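Local coordinates for capsular polysaccharide export system protein KpsC (Thermosulfurimonas dismutans, PDB 6MGD) that transfers Kdo in beta-2,7 linkage, probably from CMP-Kdo, in building the conserved glycolipid anchor of Gram-negative bacterial capsules, at residues Asp231-Ala236 and Ala253-Thr258; Lys154-Pro159 and Pro190-Val195; Pro159-Ser164 and Leu242-Gly247; Arg125-Leu130 and Ser285-Val290. All coordinates share one frame; numbering follows the deposited sequence.

Contact 1. Residues Asp231-Ala236 and Ala253-Thr258; sequences DIISYA and AGKPVT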
loop_
_atom_site.group_PDB
_atom_site.type_symbol
_atom_site.label_atom_id
_atom_site.label_comp_id
_atom_site.label_asym_id
_atom_site.label_seq_id
_atom_site.Cartn_x
_atom_site.Cartn_y
_atom_site.Cartn_z
ATOM N N ASP A 231 17.037 6.621 0.627
ATOM C CA ASP A 231 18.492 6.530 0.639
ATOM C C ASP A 231 19.026 6.043 1.982
ATOM O O ASP A 231 20.172 6.333 2.342
ATOM C CB ASP A 231 19.128 7.862 0.250
ATOM C CG ASP A 231 18.998 8.153 -1.234
ATOM O OD1 ASP A 231 18.215 9.053 -1.601
ATOM O OD2 ASP A 231 19.666 7.460 -2.035
ATOM N N ILE A 232 18.191 5.339 2.747
ATOM C CA ILE A 232 18.674 4.344 3.698
ATOM C C ILE A 232 18.560 2.942 3.101
ATOM O O ILE A 232 19.278 2.032 3.542
ATOM C CB ILE A 232 17.919 4.423 5.046
ATOM C CG1 ILE A 232 18.007 5.821 5.656
ATOM C CG2 ILE A 232 18.498 3.452 6.060
ATOM C CD1 ILE A 232 17.166 5.976 6.917
ATOM N N ILE A 233 17.706 2.753 2.090
ATOM C CA ILE A 233 17.543 1.447 1.449
ATOM C C ILE A 233 18.836 1.021 0.759
ATOM O O ILE A 233 19.268 -0.133 0.869
ATOM C CB ILE A 233 16.368 1.489 0.454
ATOM C CG1 ILE A 233 15.101 2.001 1.143
ATOM C CG2 ILE A 233 16.135 0.118 -0.179
ATOM C CD1 ILE A 233 13.885 2.067 0.237
ATOM N N SER A 234 19.468 1.950 0.033
ATOM C CA SER A 234 20.640 1.616 -0.773
ATOM C C SER A 234 21.805 1.129 0.079
ATOM O O SER A 234 22.638 0.349 -0.399
ATOM C CB SER A 234 21.062 2.832 -1.599
ATOM O OG SER A 234 21.380 3.929 -0.761
ATOM N N TYR A 235 21.884 1.573 1.332
ATOM C CA TYR A 235 22.935 1.133 2.240
ATOM C C TYR A 235 22.607 -0.184 2.935
ATOM O O TYR A 235 23.466 -0.718 3.644
ATOM C CB TYR A 235 23.208 2.212 3.292
ATOM C CG TYR A 235 23.682 3.529 2.719
ATOM C CD1 TYR A 235 23.409 4.730 3.363
ATOM C CD2 TYR A 235 24.407 3.572 1.533
ATOM C CE1 TYR A 235 23.839 5.936 2.841
ATOM C CE2 TYR A 235 24.842 4.772 1.005
ATOM C CZ TYR A 235 24.556 5.950 1.662
ATOM O OH TYR A 235 24.989 7.148 1.138
ATOM N N ALA A 236 21.405 -0.718 2.748
ATOM C CA ALA A 236 20.973 -1.927 3.433
ATOM C C ALA A 236 21.197 -3.160 2.565
ATOM O O ALA A 236 21.090 -3.109 1.337
ATOM C CB ALA A 236 19.496 -1.835 3.822
ATOM N N ALA A 253 13.573 -1.215 -5.829
ATOM C CA ALA A 253 14.999 -0.922 -5.782
ATOM C C ALA A 253 15.853 -2.171 -5.959
ATOM O O ALA A 253 17.056 -2.051 -6.217
ATOM C CB ALA A 253 15.353 -0.227 -4.467
ATOM N N GLY A 254 15.267 -3.360 -5.823
ATOM C CA GLY A 254 15.984 -4.602 -6.011
ATOM C C GLY A 254 16.572 -5.207 -4.754
ATOM O O GLY A 254 17.236 -6.248 -4.840
ATOM N N LYS A 255 16.354 -4.595 -3.593
ATOM C CA LYS A 255 16.920 -5.127 -2.362
ATOM C C LYS A 255 16.046 -6.259 -1.818
ATOM O O LYS A 255 14.815 -6.171 -1.865
ATOM C CB LYS A 255 17.056 -4.023 -1.313
ATOM C CG LYS A 255 18.177 -3.034 -1.595
ATOM C CD LYS A 255 19.529 -3.723 -1.521
ATOM C CE LYS A 255 20.663 -2.768 -1.841
ATOM N NZ LYS A 255 21.983 -3.457 -1.805
ATOM N N PRO A 256 16.656 -7.330 -1.309
ATOM C CA PRO A 256 15.865 -8.415 -0.716
ATOM C C PRO A 256 15.089 -7.921 0.496
ATOM O O PRO A 256 15.592 -7.136 1.304
ATOM C CB PRO A 256 16.920 -9.458 -0.326
ATOM C CG PRO A 256 18.128 -9.120 -1.146
ATOM C CD PRO A 256 18.098 -7.630 -1.315
ATOM N N VAL A 257 13.848 -8.382 0.619
ATOM C CA VAL A 257 12.944 -7.915 1.661
ATOM C C VAL A 257 12.274 -9.109 2.325
ATOM O O VAL A 257 11.756 -9.999 1.640
ATOM C CB VAL A 257 11.892 -6.938 1.106
ATOM C CG1 VAL A 257 11.427 -7.401 -0.250
ATOM C CG2 VAL A 257 10.712 -6.807 2.066
ATOM N N THR A 258 12.286 -9.122 3.655
ATOM C CA THR A 258 11.615 -10.132 4.463
ATOM C C THR A 258 10.365 -9.518 5.078
ATOM O O THR A 258 10.423 -8.423 5.648
ATOM C CB THR A 258 12.546 -10.658 5.559
ATOM O OG1 THR A 258 13.659 -11.332 4.959
ATOM C CG2 THR A 258 11.811 -11.622 6.484
#
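Lys255 lays the carbon chain of its side chain over the type I turn Ile233-Ala236, with CG 4.0 Å from Ile233 CG2 and CE 3.2 Å from Ala236 O. The contact belongs to the Rossmann-like parallel-sheet part of this GT-B clan protein. Here Gly254 ends helix 246-253 in a Schellman motif, and the chain then runs into strand 257-259. At phi 93° a beta carbon would crowd the Ala253 carbonyl, which fits glycine at this place. Beyond it, the Lys255 methylenes and the Ile233 side chain pass one another, running in opposite senses. A bend at chi2 (-65°) sets CD 3.3 Å from Ala236 O, and the chain past CD is straight. Its end therefore lies among carbonyl oxygens of the turn, with CE 4.0 Å from Ser234 O, a setting that would suit a positive charge. The turn is closed by Ala236 N bonding to Ile233 O. Ile233 also packs on Phe246 and Glu249 of helix 246-253, while Ala236 rests on Val157 of strand 155-159. The methyl CG2 of Ile233 meets both parts of the opposing segment, since Ala253 CB also approaches it, at 4.4 Å.

Contact 2. Residues Lys154-Pro159 and Pro190-Val195; sequences KIIVVP and PNAYIV
Ile156 bonds through its backbone to both Tyr193 and Val195, at the middle of a parallel strand pair. Its N donates to Tyr193 O over 2.8 Å in a nearly straight bond (174° at the hydrogen), and its O accepts from Val195 N at 3.0 Å. The ladder is extended by Tyr193 N to Lys154 O, 2.7 Å, at one end and by Val158 N to Val195 O, 3.1 Å, at the other. The Ile156 carbonyl is further approached by the CA of Ile194, in a CA-H...O contact, and by the Val195 methyl CG1 at 3.2 Å.

On one face of the pair Ile155 runs alongside Tyr193, both directed to the same face. Ile155 CD1 comes in to 3.8 Å from Tyr193 CB, helped by a bend at chi2 (-64°), and reaches the ring obliquely. On the other face Ile156 CD1 touches Ala192 CB at 3.7 Å, and Val158 CG2 looks across at Ile194 CG2.

Farther out, Tyr193 OH bonds to Glu222, Lys154 forms a salt bridge with Glu238, and Arg186 hydrogen-bonds to the Ala192 carbonyl. Helix 178-188 covers the face carrying Val158 and Ile194. It lies in the connection between the adjacent parallel strands 155-159 and 193-197, a beta-alpha-beta unit of the Rossmann-like kind expected in a GT-B clan protein; strand 238-241 flanks 155-159 on its other edge.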
loop_
_atom_site.group_PDB
_atom_site.type_symbol
_atom_site.label_atom_id
_atom_site.label_comp_id
_atom_site.label_asym_id
_atom_site.label_seq_id
_atom_site.Cartn_x
_atom_site.Cartn_y
_atom_site.Cartn_z
ATOM N N LYS A 154 25.753 -8.290 8.556
ATOM C CA LYS A 154 24.742 -8.000 7.549
ATOM C C LYS A 154 23.892 -6.815 7.990
ATOM O O LYS A 154 23.416 -6.766 9.127
ATOM C CB LYS A 154 23.864 -9.227 7.305
ATOM C CG LYS A 154 22.822 -9.032 6.215
ATOM C CD LYS A 154 22.343 -10.362 5.652
ATOM C CE LYS A 154 21.558 -11.162 6.675
ATOM N NZ LYS A 154 21.027 -12.424 6.086
ATOM N N ILE A 155 23.713 -5.853 7.091
ATOM C CA ILE A 155 22.953 -4.642 7.380
ATOM C C ILE A 155 21.474 -4.926 7.144
ATOM O O ILE A 155 21.064 -5.232 6.018
ATOM C CB ILE A 155 23.432 -3.462 6.518
ATOM C CG1 ILE A 155 24.934 -3.234 6.706
ATOM C CG2 ILE A 155 22.668 -2.194 6.876
ATOM C CD1 ILE A 155 25.318 -2.817 8.109
ATOM N N ILE A 156 20.673 -4.824 8.204
ATOM C CA ILE A 156 19.224 -4.986 8.136
ATOM C C ILE A 156 18.572 -3.666 8.542
ATOM O O ILE A 156 18.980 -3.049 9.532
ATOM C CB ILE A 156 18.738 -6.147 9.027
ATOM C CG1 ILE A 156 19.206 -7.494 8.472
ATOM C CG2 ILE A 156 17.220 -6.142 9.146
ATOM C CD1 ILE A 156 18.623 -8.697 9.207
ATOM N N VAL A 157 17.576 -3.229 7.767
ATOM C CA VAL A 157 16.822 -2.010 8.043
ATOM C C VAL A 157 15.377 -2.391 8.333
ATOM O O VAL A 157 14.808 -3.269 7.674
ATOM C CB VAL A 157 16.898 -1.002 6.873
ATOM C CG1 VAL A 157 16.261 -1.572 5.614
ATOM C CG2 VAL A 157 16.249 0.331 7.247
ATOM N N VAL A 158 14.793 -1.740 9.334
ATOM C CA VAL A 158 13.411 -1.989 9.737
ATOM C C VAL A 158 12.668 -0.660 9.800
ATOM O O VAL A 158 12.949 0.164 10.681
ATOM C CB VAL A 158 13.340 -2.725 11.087
ATOM C CG1 VAL A 158 11.902 -2.800 11.582
ATOM C CG2 VAL A 158 13.936 -4.121 10.971
ATOM N N PRO A 159 11.728 -0.401 8.888
ATOM C CA PRO A 159 10.944 0.842 8.948
ATOM C C PRO A 159 9.779 0.683 9.912
ATOM O O PRO A 159 8.945 -0.210 9.753
ATOM C CB PRO A 159 10.462 1.023 7.503
ATOM C CG PRO A 159 10.377 -0.369 6.972
ATOM C CD PRO A 159 11.454 -1.174 7.664
ATOM N N PRO A 190 20.506 -13.043 14.663
ATOM C CA PRO A 190 21.181 -12.709 15.929
ATOM C C PRO A 190 22.396 -11.808 15.773
ATOM O O PRO A 190 22.678 -11.018 16.682
ATOM C CB PRO A 190 21.577 -14.085 16.489
ATOM C CG PRO A 190 20.701 -15.069 15.768
ATOM C CD PRO A 190 20.497 -14.493 14.406
ATOM N N ASN A 191 23.128 -11.900 14.661
ATOM C CA ASN A 191 24.391 -11.188 14.510
ATOM C C ASN A 191 24.328 -10.013 13.545
ATOM O O ASN A 191 25.315 -9.276 13.432
ATOM C CB ASN A 191 25.489 -12.152 14.040
ATOM C CG ASN A 191 25.663 -13.334 14.969
ATOM O OD1 ASN A 191 25.320 -14.464 14.623
ATOM N ND2 ASN A 191 26.205 -13.080 16.156
ATOM N N ALA A 192 23.213 -9.818 12.849
ATOM C CA ALA A 192 23.126 -8.752 11.864
ATOM C C ALA A 192 23.092 -7.385 12.543
ATOM O O ALA A 192 22.747 -7.250 13.720
ATOM C CB ALA A 192 21.887 -8.935 10.987
ATOM N N TYR A 193 23.466 -6.360 11.780
ATOM C CA TYR A 193 23.374 -4.978 12.237
ATOM C C TYR A 193 21.979 -4.465 11.900
ATOM O O TYR A 193 21.646 -4.266 10.727
ATOM C CB TYR A 193 24.454 -4.110 11.595
ATOM C CG TYR A 193 24.542 -2.713 12.178
ATOM C CD1 TYR A 193 23.681 -1.706 11.757
ATOM C CD2 TYR A 193 25.485 -2.402 13.149
ATOM C CE1 TYR A 193 23.752 -0.434 12.290
ATOM C CE2 TYR A 193 25.568 -1.129 13.685
ATOM C CZ TYR A 193 24.698 -0.149 13.251
ATOM O OH TYR A 193 24.773 1.120 13.779
ATOM N N ILE A 194 21.164 -4.252 12.927
ATOM C CA ILE A 194 19.781 -3.826 12.760
ATOM C C ILE A 194 19.696 -2.340 13.074
ATOM O O ILE A 194 20.083 -1.904 14.165
ATOM C CB ILE A 194 18.831 -4.635 13.657
ATOM C CG1 ILE A 194 18.968 -6.130 13.359
ATOM C CG2 ILE A 194 17.395 -4.173 13.457
ATOM C CD1 ILE A 194 18.089 -7.009 14.216
ATOM N N VAL A 195 19.199 -1.564 12.117
ATOM C CA VAL A 195 18.953 -0.140 12.294
ATOM C C VAL A 195 17.455 0.092 12.150
ATOM O O VAL A 195 16.859 -0.279 11.130
ATOM C CB VAL A 195 19.754 0.712 11.295
ATOM C CG1 VAL A 195 19.722 0.091 9.908
ATOM C CG2 VAL A 195 19.212 2.127 11.253
#

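Contact 3. Residues Pro159-Ser164 and Leu242-Gly247; sequences PGQVES and LTSLFG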
loop_
_atom_site.group_PDB
_atom_site.type_symbol
_atom_site.label_atom_id
_atom_site.label_comp_id
_atom_site.label_asym_id
_atom_site.label_seq_id
_atom_site.Cartn_x
_atom_site.Cartn_y
_atom_site.Cartn_z
ATOM N N PRO A 159 11.728 -0.401 8.888
ATOM C CA PRO A 159 10.944 0.842 8.948
ATOM C C PRO A 159 9.779 0.683 9.912
ATOM O O PRO A 159 8.945 -0.210 9.753
ATOM C CB PRO A 159 10.462 1.023 7.503
ATOM C CG PRO A 159 10.377 -0.369 6.972
ATOM C CD PRO A 159 11.454 -1.174 7.664
ATOM N N GLY A 160 9.733 1.544 10.925
ATOM C CA GLY A 160 8.615 1.527 11.844
ATOM C C GLY A 160 7.343 2.045 11.199
ATOM O O GLY A 160 7.366 2.837 10.257
ATOM N N GLN A 161 6.212 1.583 11.723
ATOM C CA GLN A 161 4.902 1.997 11.250
ATOM C C GLN A 161 4.111 2.616 12.392
ATOM O O GLN A 161 4.447 2.458 13.568
ATOM C CB GLN A 161 4.112 0.816 10.669
ATOM C CG GLN A 161 4.756 0.135 9.475
ATOM C CD GLN A 161 3.914 -1.014 8.951
ATOM O OE1 GLN A 161 4.436 -2.070 8.592
ATOM N NE2 GLN A 161 2.601 -0.811 8.902
ATOM N N VAL A 162 3.049 3.327 12.031
ATOM C CA VAL A 162 2.059 3.757 13.011
ATOM C C VAL A 162 1.215 2.542 13.369
ATOM O O VAL A 162 0.566 1.948 12.501
ATOM C CB VAL A 162 1.194 4.900 12.465
ATOM C CG1 VAL A 162 0.518 5.645 13.608
ATOM C CG2 VAL A 162 2.041 5.842 11.627
ATOM N N GLU A 163 1.234 2.159 14.647
ATOM C CA GLU A 163 0.651 0.883 15.052
ATOM C C GLU A 163 -0.864 0.849 14.904
ATOM O O GLU A 163 -1.436 -0.240 14.797
ATOM C CB GLU A 163 1.050 0.563 16.491
ATOM C CG GLU A 163 2.532 0.271 16.647
ATOM C CD GLU A 163 2.951 0.088 18.091
ATOM O OE1 GLU A 163 2.151 0.418 18.992
ATOM O OE2 GLU A 163 4.082 -0.389 18.322
ATOM N N SER A 164 -1.525 2.003 14.883
ATOM C CA SER A 164 -2.970 2.052 14.707
ATOM C C SER A 164 -3.395 1.957 13.243
ATOM O O SER A 164 -4.586 2.118 12.953
ATOM C CB SER A 164 -3.529 3.337 15.320
ATOM O OG SER A 164 -2.972 4.481 14.696
ATOM N N LEU A 242 6.932 -5.172 8.425
ATOM C CA LEU A 242 5.700 -5.842 8.821
ATOM C C LEU A 242 4.716 -5.798 7.655
ATOM O O LEU A 242 4.591 -6.773 6.907
ATOM C CB LEU A 242 5.109 -5.192 10.076
ATOM C CG LEU A 242 4.003 -5.946 10.827
ATOM C CD1 LEU A 242 4.457 -7.349 11.211
ATOM C CD2 LEU A 242 3.564 -5.172 12.066
ATOM N N THR A 243 4.021 -4.667 7.478
ATOM C CA THR A 243 3.147 -4.466 6.327
ATOM C C THR A 243 3.440 -3.149 5.613
ATOM O O THR A 243 2.573 -2.633 4.899
ATOM C CB THR A 243 1.669 -4.502 6.728
ATOM O OG1 THR A 243 1.379 -3.391 7.585
ATOM C CG2 THR A 243 1.325 -5.803 7.439
ATOM N N SER A 244 4.637 -2.596 5.783
ATOM C CA SER A 244 4.918 -1.256 5.289
ATOM C C SER A 244 5.010 -1.227 3.767
ATOM O O SER A 244 5.594 -2.118 3.145
ATOM C CB SER A 244 6.217 -0.730 5.895
ATOM O OG SER A 244 6.412 0.633 5.563
ATOM N N LEU A 245 4.422 -0.186 3.172
ATOM C CA LEU A 245 4.629 0.089 1.754
ATOM C C LEU A 245 6.104 0.307 1.436
ATOM O O LEU A 245 6.522 0.125 0.287
ATOM C CB LEU A 245 3.807 1.313 1.343
ATOM C CG LEU A 245 3.774 1.723 -0.128
ATOM C CD1 LEU A 245 3.166 0.617 -0.976
ATOM C CD2 LEU A 245 2.998 3.025 -0.294
ATOM N N PHE A 246 6.891 0.696 2.443
ATOM C CA PHE A 246 8.340 0.806 2.309
ATOM C C PHE A 246 8.945 -0.445 1.680
ATOM O O PHE A 246 9.902 -0.358 0.902
ATOM C CB PHE A 246 8.940 1.062 3.693
ATOM C CG PHE A 246 10.321 1.636 3.672
ATOM C CD1 PHE A 246 11.428 0.814 3.802
ATOM C CD2 PHE A 246 10.517 3.003 3.556
ATOM C CE1 PHE A 246 12.703 1.340 3.799
ATOM C CE2 PHE A 246 11.791 3.537 3.552
ATOM C CZ PHE A 246 12.885 2.704 3.674
ATOM N N GLY A 247 8.392 -1.621 2.000
ATOM C CA GLY A 247 8.918 -2.860 1.451
ATOM C C GLY A 247 8.641 -3.040 -0.028
ATOM O O GLY A 247 9.420 -3.688 -0.733
#
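Gln161 holds the backbone and the side chain of Thr243 with the two ends of its amide. OE1 accepts from Thr243 N at 2.9 Å, the donor lying in the carbonyl plane. NE2 donates to Thr243 OG1 at 3.1 Å, with the hydroxyl only 3° out of the amide plane. The pair fixes the flip of the amide. CG of Gln161 stands anti to the carbonyl carbon (chi1 -61°) and the chain runs on extended, reaching Thr243 at about a right angle. OG1 of Thr243 is also hydrogen-bonded to Ser167 OG. Ser244 presses its CB to 3.5 Å from Gln161 OE1, while its OG turns the other way, anti to the backbone N, and accepts from Phe246 N at 3.2 Å as a capping bond in the turn leading into helix 246-253.

Pro159 carries the apolar end: its CB stands over the Phe246 ring, 4.2 Å from the centroid, in a CH-pi contact, and CG touches the rim atom CD1 at 3.5 Å. These contacts join loops at the C-terminal ends of adjacent parallel strands 155-159 and 238-241, where Rossmann-like folds commonly place ligand sites, with helix 166-169 packed against Gln161, Leu242 and Thr243.

Contact 4. Residues Arg125-Leu130 and Ser285-Val290; sequences RVIELL and SLQELV
In the packing of helix 117-132 against helix 286-296, Ile127 is the side chain that meets Leu286, Gln287 and Val290 alike. The short segments 125-130 and 286-290 cross at 90°, their axes 10.5 Å apart, and the buried patch is small, centred on Ile127. Ile127 CD1 rests 3.7 Å from Leu286 CG and CG1 lies 3.7 Å from Val290 CG2, both pairs of side chains meeting obliquely. The conformation explains the reach: CG1 of Ile127 is anti to the carbonyl carbon (chi1 -70°) and chi2 is extended, which sends CD1 out between Leu286 and Val290, one turn apart on the opposing helix. Val290 turns CG2 to Ile127, while its CG1 looks at Val126 CG1 from 4.3 Å. Gln287 adds only an edge contact, through CG.

The interface is thus apolar, and its polar bonds lie around it. Glu288 forms a salt bridge to Arg113, and the Gln287 amide makes a weak hydrogen bond to Gln124 of the first helix. Neighbouring helices cover other sides of the pair: Val126 and Leu130 pack on Ile315 of helix 311-322, and Leu286 packs on Leu251 of helix 246-253.

The start of helix 286-296 is fastened locally. Ser285 at the N-cap donates from N to Glu288 OE2 at 2.9 Å, from above the carboxylate plane, and its OG accepts weakly from Glu288 N at 3.4 Å. This reciprocal pair is the capping box typical of helix N-termini, and it brackets Leu286 and Gln287, the first residues of this helix to meet Ile127.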
loop_
_atom_site.group_PDB
_atom_site.type_symbol
_atom_site.label_atom_id
_atom_site.label_comp_id
_atom_site.label_asym_id
_atom_site.label_seq_id
_atom_site.Cartn_x
_atom_site.Cartn_y
_atom_site.Cartn_z
ATOM N N ARG A 125 9.660 -0.172 -17.700
ATOM C CA ARG A 125 9.972 1.250 -17.786
ATOM C C ARG A 125 9.669 1.961 -16.471
ATOM O O ARG A 125 10.423 2.847 -16.050
ATOM C CB ARG A 125 9.191 1.891 -18.936
ATOM C CG ARG A 125 9.469 1.284 -20.310
ATOM C CD ARG A 125 10.565 2.025 -21.061
ATOM N NE ARG A 125 11.843 2.003 -20.354
ATOM C CZ ARG A 125 12.743 1.032 -20.467
ATOM N NH1 ARG A 125 13.880 1.098 -19.788
ATOM N NH2 ARG A 125 12.510 -0.005 -21.258
ATOM N N VAL A 126 8.571 1.585 -15.808
ATOM C CA VAL A 126 8.211 2.221 -14.543
ATOM C C VAL A 126 9.222 1.868 -13.460
ATOM O O VAL A 126 9.571 2.707 -12.620
ATOM C CB VAL A 126 6.778 1.828 -14.139
ATOM C CG1 VAL A 126 6.457 2.326 -12.736
ATOM C CG2 VAL A 126 5.776 2.383 -15.139
ATOM N N ILE A 127 9.709 0.626 -13.461
ATOM C CA ILE A 127 10.728 0.223 -12.494
ATOM C C ILE A 127 11.996 1.042 -12.694
ATOM O O ILE A 127 12.563 1.587 -11.739
ATOM C CB ILE A 127 11.004 -1.288 -12.605
ATOM C CG1 ILE A 127 9.800 -2.086 -12.096
ATOM C CG2 ILE A 127 12.260 -1.665 -11.837
ATOM C CD1 ILE A 127 9.906 -3.577 -12.338
ATOM N N GLU A 128 12.450 1.154 -13.945
ATOM C CA GLU A 128 13.640 1.947 -14.233
ATOM C C GLU A 128 13.422 3.415 -13.890
ATOM O O GLU A 128 14.322 4.079 -13.362
ATOM C CB GLU A 128 14.031 1.786 -15.703
ATOM C CG GLU A 128 15.457 1.306 -15.912
ATOM C CD GLU A 128 15.838 1.229 -17.375
ATOM O OE1 GLU A 128 15.429 0.258 -18.054
ATOM O OE2 GLU A 128 16.540 2.148 -17.848
ATOM N N LEU A 129 12.225 3.939 -14.173
ATOM C CA LEU A 129 11.927 5.333 -13.856
ATOM C C LEU A 129 12.002 5.591 -12.356
ATOM O O LEU A 129 12.558 6.605 -11.920
ATOM C CB LEU A 129 10.544 5.711 -14.387
ATOM C CG LEU A 129 10.443 6.380 -15.756
ATOM C CD1 LEU A 129 8.987 6.662 -16.083
ATOM C CD2 LEU A 129 11.260 7.661 -15.786
ATOM N N LEU A 130 11.439 4.684 -11.550
ATOM C CA LEU A 130 11.403 4.891 -10.105
ATOM C C LEU A 130 12.797 4.806 -9.495
ATOM O O LEU A 130 13.154 5.616 -8.631
ATOM C CB LEU A 130 10.469 3.872 -9.452
ATOM C CG LEU A 130 8.970 3.999 -9.739
ATOM C CD1 LEU A 130 8.189 2.889 -9.037
ATOM C CD2 LEU A 130 8.457 5.364 -9.318
ATOM N N SER A 285 6.879 -12.391 -10.953
ATOM C CA SER A 285 8.071 -11.595 -11.198
ATOM C C SER A 285 7.801 -10.146 -10.811
ATOM O O SER A 285 6.655 -9.724 -10.646
ATOM C CB SER A 285 8.504 -11.690 -12.663
ATOM O OG SER A 285 7.649 -10.928 -13.498
ATOM N N LEU A 286 8.884 -9.379 -10.662
ATOM C CA LEU A 286 8.738 -7.980 -10.268
ATOM C C LEU A 286 7.914 -7.195 -11.280
ATOM O O LEU A 286 7.181 -6.273 -10.901
ATOM C CB LEU A 286 10.115 -7.339 -10.085
ATOM C CG LEU A 286 10.126 -5.922 -9.507
ATOM C CD1 LEU A 286 9.499 -5.904 -8.124
ATOM C CD2 LEU A 286 11.539 -5.357 -9.466
ATOM N N GLN A 287 8.006 -7.549 -12.565
ATOM C CA GLN A 287 7.217 -6.858 -13.579
ATOM C C GLN A 287 5.737 -7.192 -13.453
ATOM O O GLN A 287 4.882 -6.312 -13.615
ATOM C CB GLN A 287 7.732 -7.212 -14.973
ATOM C CG GLN A 287 9.157 -6.761 -15.235
ATOM C CD GLN A 287 9.736 -7.378 -16.488
ATOM O OE1 GLN A 287 9.015 -7.964 -17.297
ATOM N NE2 GLN A 287 11.048 -7.256 -16.656
ATOM N N GLU A 288 5.410 -8.457 -13.173
ATOM C CA GLU A 288 4.015 -8.823 -12.957
ATOM C C GLU A 288 3.434 -8.074 -11.764
ATOM O O GLU A 288 2.306 -7.573 -11.826
ATOM C CB GLU A 288 3.889 -10.335 -12.760
ATOM C CG GLU A 288 4.468 -11.164 -13.900
ATOM C CD GLU A 288 4.310 -12.658 -13.680
ATOM O OE1 GLU A 288 3.219 -13.193 -13.972
ATOM O OE2 GLU A 288 5.274 -13.295 -13.208
ATOM N N LEU A 289 4.202 -7.977 -10.676
ATOM C CA LEU A 289 3.751 -7.234 -9.502
ATOM C C LEU A 289 3.520 -5.766 -9.842
ATOM O O LEU A 289 2.473 -5.196 -9.515
ATOM C CB LEU A 289 4.778 -7.369 -8.376
ATOM C CG LEU A 289 4.319 -7.411 -6.912
ATOM C CD1 LEU A 289 5.392 -6.824 -5.997
ATOM C CD2 LEU A 289 2.979 -6.721 -6.688
ATOM N N VAL A 290 4.493 -5.141 -10.509
ATOM C CA VAL A 290 4.390 -3.721 -10.831
ATOM C C VAL A 290 3.251 -3.470 -11.811
ATOM O O VAL A 290 2.451 -2.544 -11.627
ATOM C CB VAL A 290 5.738 -3.206 -11.370
ATOM C CG1 VAL A 290 5.573 -1.837 -12.021
ATOM C CG2 VAL A 290 6.760 -3.146 -10.243
#

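How the contacts relate
Contacts 1, 2 and 3 belong to the same parallel sheet and its connections, whereas contact 4 joins helices apart from it. Contact 2 is buried and ruled by main-chain ladder bonds; contact 3, also buried, relies on one side-chain amide, and the two share Pro159 at the end of strand 155-159. Contact 1 is only partly buried, and it touches both contact 2 and contact 3 through packing alone. Contact 4 is buried and purely apolar across its interface, about 6 Å from contact 1 at the nearest atoms. Helix 246-253 leads from contact 3 to contact 1 and packs on Leu286 and Leu289 of contact 4.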